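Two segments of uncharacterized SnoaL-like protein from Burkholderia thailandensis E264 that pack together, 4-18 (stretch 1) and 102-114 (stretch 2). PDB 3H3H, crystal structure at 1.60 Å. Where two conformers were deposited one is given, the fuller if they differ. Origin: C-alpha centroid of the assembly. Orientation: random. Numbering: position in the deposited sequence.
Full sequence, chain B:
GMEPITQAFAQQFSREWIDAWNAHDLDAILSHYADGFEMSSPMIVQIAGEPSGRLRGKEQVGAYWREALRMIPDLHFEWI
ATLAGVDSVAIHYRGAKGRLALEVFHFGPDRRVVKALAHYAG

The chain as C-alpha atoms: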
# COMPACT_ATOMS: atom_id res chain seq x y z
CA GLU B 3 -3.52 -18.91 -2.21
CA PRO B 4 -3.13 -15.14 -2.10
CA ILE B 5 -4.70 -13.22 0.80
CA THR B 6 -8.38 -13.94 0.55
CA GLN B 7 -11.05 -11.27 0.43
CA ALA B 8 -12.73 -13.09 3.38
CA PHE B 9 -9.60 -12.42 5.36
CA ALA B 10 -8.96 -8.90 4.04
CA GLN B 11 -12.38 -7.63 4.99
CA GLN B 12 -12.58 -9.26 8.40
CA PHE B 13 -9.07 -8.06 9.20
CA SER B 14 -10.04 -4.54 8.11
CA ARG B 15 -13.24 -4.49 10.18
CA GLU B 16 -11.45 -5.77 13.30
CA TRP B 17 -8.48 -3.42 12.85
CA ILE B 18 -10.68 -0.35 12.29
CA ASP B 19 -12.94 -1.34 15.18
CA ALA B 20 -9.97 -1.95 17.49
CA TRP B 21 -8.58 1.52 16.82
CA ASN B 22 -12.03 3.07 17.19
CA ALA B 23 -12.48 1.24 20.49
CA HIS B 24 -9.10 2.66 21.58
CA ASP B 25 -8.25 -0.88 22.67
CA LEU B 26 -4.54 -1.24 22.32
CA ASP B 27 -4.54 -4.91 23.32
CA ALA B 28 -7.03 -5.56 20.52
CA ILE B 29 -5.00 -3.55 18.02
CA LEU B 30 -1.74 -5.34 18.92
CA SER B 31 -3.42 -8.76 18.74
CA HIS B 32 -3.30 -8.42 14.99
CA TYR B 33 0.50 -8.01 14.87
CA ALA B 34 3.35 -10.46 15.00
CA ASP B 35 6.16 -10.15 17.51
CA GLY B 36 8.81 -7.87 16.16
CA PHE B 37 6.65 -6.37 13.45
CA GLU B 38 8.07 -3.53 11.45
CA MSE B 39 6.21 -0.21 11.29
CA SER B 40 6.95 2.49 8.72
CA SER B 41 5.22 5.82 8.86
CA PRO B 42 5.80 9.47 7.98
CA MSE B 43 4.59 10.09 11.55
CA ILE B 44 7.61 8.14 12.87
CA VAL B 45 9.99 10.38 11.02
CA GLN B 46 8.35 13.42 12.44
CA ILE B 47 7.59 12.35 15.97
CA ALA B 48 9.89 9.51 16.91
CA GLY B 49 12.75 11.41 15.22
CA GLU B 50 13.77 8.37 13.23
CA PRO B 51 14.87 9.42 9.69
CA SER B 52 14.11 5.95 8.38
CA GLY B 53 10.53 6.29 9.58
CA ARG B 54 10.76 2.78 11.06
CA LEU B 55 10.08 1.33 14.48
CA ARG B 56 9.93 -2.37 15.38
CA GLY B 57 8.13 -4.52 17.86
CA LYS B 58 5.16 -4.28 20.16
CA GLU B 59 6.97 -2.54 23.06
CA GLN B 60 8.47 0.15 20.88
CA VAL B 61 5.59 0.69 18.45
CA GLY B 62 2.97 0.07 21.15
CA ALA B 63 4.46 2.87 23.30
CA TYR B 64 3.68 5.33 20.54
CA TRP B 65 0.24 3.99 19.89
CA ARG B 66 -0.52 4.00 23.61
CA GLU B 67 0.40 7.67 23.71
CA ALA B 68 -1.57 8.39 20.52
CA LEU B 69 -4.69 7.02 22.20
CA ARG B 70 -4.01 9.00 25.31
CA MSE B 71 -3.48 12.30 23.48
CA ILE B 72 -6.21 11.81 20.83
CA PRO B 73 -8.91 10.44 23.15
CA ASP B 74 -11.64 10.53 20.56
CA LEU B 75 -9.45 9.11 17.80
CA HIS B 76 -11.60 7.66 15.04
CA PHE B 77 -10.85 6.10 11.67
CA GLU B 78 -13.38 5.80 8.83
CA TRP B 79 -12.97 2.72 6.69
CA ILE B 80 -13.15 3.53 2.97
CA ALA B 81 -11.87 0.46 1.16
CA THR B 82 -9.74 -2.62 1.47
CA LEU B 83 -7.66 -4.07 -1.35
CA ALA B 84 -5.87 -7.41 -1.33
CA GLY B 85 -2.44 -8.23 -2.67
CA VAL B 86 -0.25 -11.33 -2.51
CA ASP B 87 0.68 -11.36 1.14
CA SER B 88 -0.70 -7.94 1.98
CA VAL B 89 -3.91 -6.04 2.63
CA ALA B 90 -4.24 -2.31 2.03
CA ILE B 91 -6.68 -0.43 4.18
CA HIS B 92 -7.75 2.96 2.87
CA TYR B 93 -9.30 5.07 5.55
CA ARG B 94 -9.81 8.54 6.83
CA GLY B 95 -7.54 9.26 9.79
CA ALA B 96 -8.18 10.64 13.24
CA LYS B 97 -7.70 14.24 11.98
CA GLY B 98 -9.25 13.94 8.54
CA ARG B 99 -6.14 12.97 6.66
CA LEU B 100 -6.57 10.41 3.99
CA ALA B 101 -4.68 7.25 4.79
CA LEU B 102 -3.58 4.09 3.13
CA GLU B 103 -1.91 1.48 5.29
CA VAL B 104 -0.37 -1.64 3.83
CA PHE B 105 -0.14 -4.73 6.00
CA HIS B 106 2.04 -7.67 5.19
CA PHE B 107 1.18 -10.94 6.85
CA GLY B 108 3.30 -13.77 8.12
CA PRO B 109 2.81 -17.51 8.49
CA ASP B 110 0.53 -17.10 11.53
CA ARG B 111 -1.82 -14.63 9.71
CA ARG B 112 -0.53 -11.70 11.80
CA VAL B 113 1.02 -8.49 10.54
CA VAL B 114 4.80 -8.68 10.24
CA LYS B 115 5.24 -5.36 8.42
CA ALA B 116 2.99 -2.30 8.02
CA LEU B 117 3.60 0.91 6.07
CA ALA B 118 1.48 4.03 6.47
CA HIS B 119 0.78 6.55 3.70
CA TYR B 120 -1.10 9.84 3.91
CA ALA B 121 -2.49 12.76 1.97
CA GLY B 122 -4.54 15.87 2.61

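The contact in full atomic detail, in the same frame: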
# COMPACT_ATOMS: atom_id res chain seq x y z
N PRO B 4 -3.34 -16.49 -2.65
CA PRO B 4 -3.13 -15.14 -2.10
C PRO B 4 -4.11 -14.82 -0.95
O PRO B 4 -5.07 -15.56 -0.71
CB PRO B 4 -3.37 -14.22 -3.31
CG PRO B 4 -3.98 -15.08 -4.38
CD PRO B 4 -3.56 -16.48 -4.11
N ILE B 5 -3.82 -13.75 -0.23
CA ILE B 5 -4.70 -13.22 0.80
C ILE B 5 -6.10 -13.24 0.28
O ILE B 5 -6.37 -12.73 -0.79
CB ILE B 5 -4.34 -11.74 1.10
CG1 ILE B 5 -3.00 -11.70 1.81
CG2 ILE B 5 -5.47 -11.09 1.88
CD1 ILE B 5 -3.03 -12.39 3.14
N THR B 6 -7.02 -13.84 1.02
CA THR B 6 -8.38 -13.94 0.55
C THR B 6 -9.17 -12.69 0.86
O THR B 6 -8.80 -11.91 1.75
CB THR B 6 -9.05 -15.18 1.20
OG1 THR B 6 -8.94 -15.08 2.62
CG2 THR B 6 -8.35 -16.46 0.75
N GLN B 7 -10.25 -12.46 0.13
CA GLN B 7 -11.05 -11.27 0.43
C GLN B 7 -11.79 -11.52 1.76
O GLN B 7 -12.01 -10.58 2.51
CB GLN B 7 -11.99 -10.90 -0.71
CG GLN B 7 -11.99 -9.38 -1.01
CD GLN B 7 -10.78 -8.93 -1.81
OE1 GLN B 7 -10.14 -9.72 -2.51
NE2 GLN B 7 -10.46 -7.63 -1.74
N ALA B 8 -12.15 -12.77 2.06
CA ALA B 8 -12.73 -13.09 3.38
C ALA B 8 -11.83 -12.44 4.46
O ALA B 8 -12.28 -11.64 5.32
CB ALA B 8 -12.81 -14.60 3.61
N PHE B 9 -10.57 -12.84 4.40
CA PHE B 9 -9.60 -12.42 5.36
C PHE B 9 -9.41 -10.89 5.31
O PHE B 9 -9.41 -10.22 6.34
CB PHE B 9 -8.29 -13.18 5.13
CG PHE B 9 -7.27 -12.86 6.14
CD1 PHE B 9 -7.31 -13.47 7.38
CD2 PHE B 9 -6.34 -11.88 5.90
CE1 PHE B 9 -6.40 -13.14 8.34
CE2 PHE B 9 -5.44 -11.54 6.85
CZ PHE B 9 -5.45 -12.15 8.07
N ALA B 10 -9.29 -10.31 4.13
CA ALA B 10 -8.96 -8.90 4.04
C ALA B 10 -10.03 -8.01 4.69
O ALA B 10 -9.75 -7.03 5.38
CB ALA B 10 -8.75 -8.53 2.57
N GLN B 11 -11.27 -8.38 4.46
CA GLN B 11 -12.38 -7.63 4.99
C GLN B 11 -12.53 -7.78 6.48
O GLN B 11 -12.77 -6.79 7.15
CB GLN B 11 -13.69 -8.10 4.34
CG GLN B 11 -13.71 -7.78 2.87
CD GLN B 11 -13.79 -6.33 2.62
OE1 GLN B 11 -14.66 -5.64 3.18
NE2 GLN B 11 -12.89 -5.82 1.78
N GLN B 12 -12.41 -9.00 6.98
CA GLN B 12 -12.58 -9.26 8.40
C GLN B 12 -11.41 -8.62 9.17
O GLN B 12 -11.59 -8.08 10.27
CB GLN B 12 -12.70 -10.77 8.65
CG GLN B 12 -13.01 -11.15 10.11
CD GLN B 12 -14.29 -10.51 10.62
OE1 GLN B 12 -15.20 -10.18 9.84
NE2 GLN B 12 -14.39 -10.37 11.95
N PHE B 13 -10.21 -8.72 8.61
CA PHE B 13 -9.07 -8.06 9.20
C PHE B 13 -9.36 -6.55 9.26
O PHE B 13 -9.10 -5.87 10.26
CB PHE B 13 -7.78 -8.30 8.40
CG PHE B 13 -6.64 -7.44 8.84
CD1 PHE B 13 -5.94 -7.73 9.99
CD2 PHE B 13 -6.27 -6.34 8.11
CE1 PHE B 13 -4.93 -6.89 10.43
CE2 PHE B 13 -5.21 -5.50 8.55
CZ PHE B 13 -4.58 -5.77 9.68
N SER B 14 -9.78 -5.98 8.15
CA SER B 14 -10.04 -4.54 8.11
C SER B 14 -11.10 -4.10 9.15
O SER B 14 -10.93 -3.12 9.84
CB SER B 14 -10.47 -4.16 6.70
OG SER B 14 -9.46 -4.46 5.77
N ARG B 15 -12.19 -4.84 9.24
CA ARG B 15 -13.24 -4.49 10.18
C ARG B 15 -12.76 -4.61 11.63
O ARG B 15 -13.09 -3.78 12.46
CB ARG B 15 -14.49 -5.36 9.94
CG ARG B 15 -15.64 -5.12 10.91
CD ARG B 15 -16.74 -4.16 10.41
NE ARG B 15 -17.90 -4.30 11.27
CZ ARG B 15 -18.95 -5.07 10.98
NH1 ARG B 15 -19.96 -5.16 11.84
NH2 ARG B 15 -18.99 -5.75 9.85
N GLU B 16 -11.95 -5.63 11.94
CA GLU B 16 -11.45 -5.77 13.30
C GLU B 16 -10.43 -4.69 13.58
O GLU B 16 -10.46 -4.13 14.65
CB GLU B 16 -10.85 -7.15 13.55
CG GLU B 16 -11.84 -8.23 13.42
CD GLU B 16 -11.26 -9.63 13.61
OE1 GLU B 16 -10.04 -9.83 13.66
OE2 GLU B 16 -12.05 -10.57 13.65
N TRP B 17 -9.54 -4.39 12.62
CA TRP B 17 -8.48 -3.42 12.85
C TRP B 17 -9.07 -2.04 13.03
O TRP B 17 -8.71 -1.32 13.96
CB TRP B 17 -7.50 -3.40 11.65
CG TRP B 17 -6.32 -2.58 11.85
CD1 TRP B 17 -5.12 -2.96 12.40
CD2 TRP B 17 -6.14 -1.27 11.36
NE1 TRP B 17 -4.25 -1.90 12.39
CE2 TRP B 17 -4.81 -0.88 11.68
CE3 TRP B 17 -6.97 -0.37 10.70
CZ2 TRP B 17 -4.32 0.40 11.39
CZ3 TRP B 17 -6.45 0.89 10.36
CH2 TRP B 17 -5.16 1.26 10.73
N ILE B 18 -10.00 -1.64 12.16
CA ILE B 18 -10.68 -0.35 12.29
C ILE B 18 -11.44 -0.28 13.63
O ILE B 18 -11.34 0.70 14.37
CB ILE B 18 -11.64 -0.12 11.14
CG1 ILE B 18 -10.89 0.09 9.84
CG2 ILE B 18 -12.61 1.08 11.41
CD1 ILE B 18 -10.20 1.43 9.71
N LEU B 102 -3.68 5.35 3.84
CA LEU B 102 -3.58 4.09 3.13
C LEU B 102 -2.44 3.31 3.77
O LEU B 102 -1.25 3.63 3.67
CB LEU B 102 -3.32 4.29 1.65
CG LEU B 102 -3.28 3.06 0.75
CD1 LEU B 102 -2.25 1.98 1.07
CD2 LEU B 102 -4.69 2.38 0.75
N GLU B 103 -2.83 2.26 4.52
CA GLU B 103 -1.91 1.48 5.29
C GLU B 103 -1.83 0.10 4.69
O GLU B 103 -2.84 -0.56 4.49
CB GLU B 103 -2.37 1.46 6.77
CG GLU B 103 -1.30 1.24 7.77
CD GLU B 103 -1.52 2.06 9.03
OE1 GLU B 103 -1.23 1.55 10.12
OE2 GLU B 103 -2.08 3.18 8.97
N VAL B 104 -0.61 -0.35 4.43
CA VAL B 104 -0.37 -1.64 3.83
C VAL B 104 0.14 -2.57 4.93
O VAL B 104 1.11 -2.22 5.66
CB VAL B 104 0.66 -1.54 2.74
CG1 VAL B 104 0.90 -2.91 2.16
CG2 VAL B 104 0.17 -0.56 1.60
N PHE B 105 -0.48 -3.76 5.00
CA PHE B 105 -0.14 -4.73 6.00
C PHE B 105 0.30 -6.01 5.36
O PHE B 105 -0.46 -6.63 4.59
CB PHE B 105 -1.35 -5.04 6.85
CG PHE B 105 -2.01 -3.83 7.48
CD1 PHE B 105 -2.98 -3.09 6.80
CD2 PHE B 105 -1.70 -3.45 8.77
CE1 PHE B 105 -3.55 -2.00 7.38
CE2 PHE B 105 -2.30 -2.34 9.37
CZ PHE B 105 -3.22 -1.61 8.69
N HIS B 106 1.51 -6.42 5.65
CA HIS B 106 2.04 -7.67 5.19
C HIS B 106 1.91 -8.70 6.27
O HIS B 106 2.18 -8.44 7.44
CB HIS B 106 3.49 -7.55 4.84
CG HIS B 106 3.74 -6.66 3.68
ND1 HIS B 106 3.84 -7.12 2.39
CD2 HIS B 106 3.86 -5.31 3.63
CE1 HIS B 106 4.03 -6.09 1.58
NE2 HIS B 106 4.06 -4.98 2.31
N PHE B 107 1.47 -9.89 5.86
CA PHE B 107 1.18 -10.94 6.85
C PHE B 107 2.20 -12.05 6.82
O PHE B 107 2.74 -12.35 5.76
CB PHE B 107 -0.19 -11.55 6.62
CG PHE B 107 -1.28 -10.59 6.92
CD1 PHE B 107 -1.64 -9.62 5.97
CD2 PHE B 107 -1.83 -10.56 8.18
CE1 PHE B 107 -2.61 -8.68 6.30
CE2 PHE B 107 -2.79 -9.62 8.50
CZ PHE B 107 -3.15 -8.70 7.57
N GLY B 108 2.35 -12.70 7.97
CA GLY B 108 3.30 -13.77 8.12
C GLY B 108 2.59 -15.09 8.13
O GLY B 108 1.39 -15.14 7.86
N PRO B 109 3.33 -16.17 8.46
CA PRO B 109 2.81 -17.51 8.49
C PRO B 109 1.61 -17.64 9.39
O PRO B 109 0.68 -18.35 9.03
CB PRO B 109 3.98 -18.35 9.06
CG PRO B 109 5.18 -17.58 8.75
CD PRO B 109 4.77 -16.12 8.78
N ASP B 110 1.62 -16.96 10.54
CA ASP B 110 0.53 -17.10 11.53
C ASP B 110 -0.67 -16.18 11.26
O ASP B 110 -1.49 -15.96 12.14
CB ASP B 110 1.08 -16.83 12.96
N ARG B 111 -0.76 -15.61 10.05
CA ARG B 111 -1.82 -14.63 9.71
C ARG B 111 -1.80 -13.31 10.56
O ARG B 111 -2.83 -12.65 10.77
CB ARG B 111 -3.18 -15.29 9.86
N ARG B 112 -0.66 -12.96 11.13
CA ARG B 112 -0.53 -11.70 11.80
C ARG B 112 0.40 -10.80 11.00
O ARG B 112 1.14 -11.25 10.12
CB ARG B 112 -0.06 -11.88 13.22
CG ARG B 112 -1.01 -12.71 14.00
CD ARG B 112 -1.00 -12.38 15.42
NE ARG B 112 0.23 -12.70 16.08
CZ ARG B 112 0.43 -12.45 17.37
NH1 ARG B 112 1.58 -12.79 17.91
NH2 ARG B 112 -0.52 -11.86 18.11
N VAL B 113 0.31 -9.50 11.28
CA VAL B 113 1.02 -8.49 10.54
C VAL B 113 2.49 -8.47 10.96
O VAL B 113 2.81 -8.29 12.15
CB VAL B 113 0.42 -7.12 10.74
CG1 VAL B 113 1.27 -6.03 9.96
CG2 VAL B 113 -1.01 -7.07 10.28
N VAL B 114 3.36 -8.69 9.98
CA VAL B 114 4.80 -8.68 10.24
C VAL B 114 5.41 -7.36 9.82
O VAL B 114 6.52 -7.03 10.25
CB VAL B 114 5.49 -9.86 9.54
CG1 VAL B 114 5.00 -11.16 10.13
CG2 VAL B 114 5.37 -9.83 7.99

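The helix of residues 7-18 lies across the strand 102-107 with their axes 11.9 Å apart at closest approach, and the gap is filled mostly by aromatic rings. Phe9, Phe13 and Trp17, four residues apart and all with chi1 near t, form a ridge along one side of the helix. Phe105 and Phe107, alternate residues of the strand with chi1 near m, rise to meet it.

The rings interlock in an unbroken zigzag of edge-to-face pairs. Phe9 presents its edge to the face of Phe107 (Phe9 CE2 to Phe107 CE2, 3.7 Å), and Phe107 in turn drives its own edge against the face of Phe13, with Phe107 CZ 3.8 Å from Phe13 CD1 and the planes at 89°. The edge of Phe13 meets the face of Phe105, whose tip then rests on the face of Trp17, Phe105 CZ lying 3.5 Å from Trp17 CE2. Each strand ring thus fits between two successive helix rings.

Smaller groups complete the packing. Ile5 CD1 packs 4.2 Å from Phe107 CD1, Val113 CG2 fills the hollow between the rings of Phe105 and Phe107, 3.8 Å from Phe13 CZ, and the backbone Arg111 O approaches the edge of Phe9 at CZ (3.8 Å). No hydrogen bond crosses between the modelled atoms, and the contacts modelled are chiefly apolar.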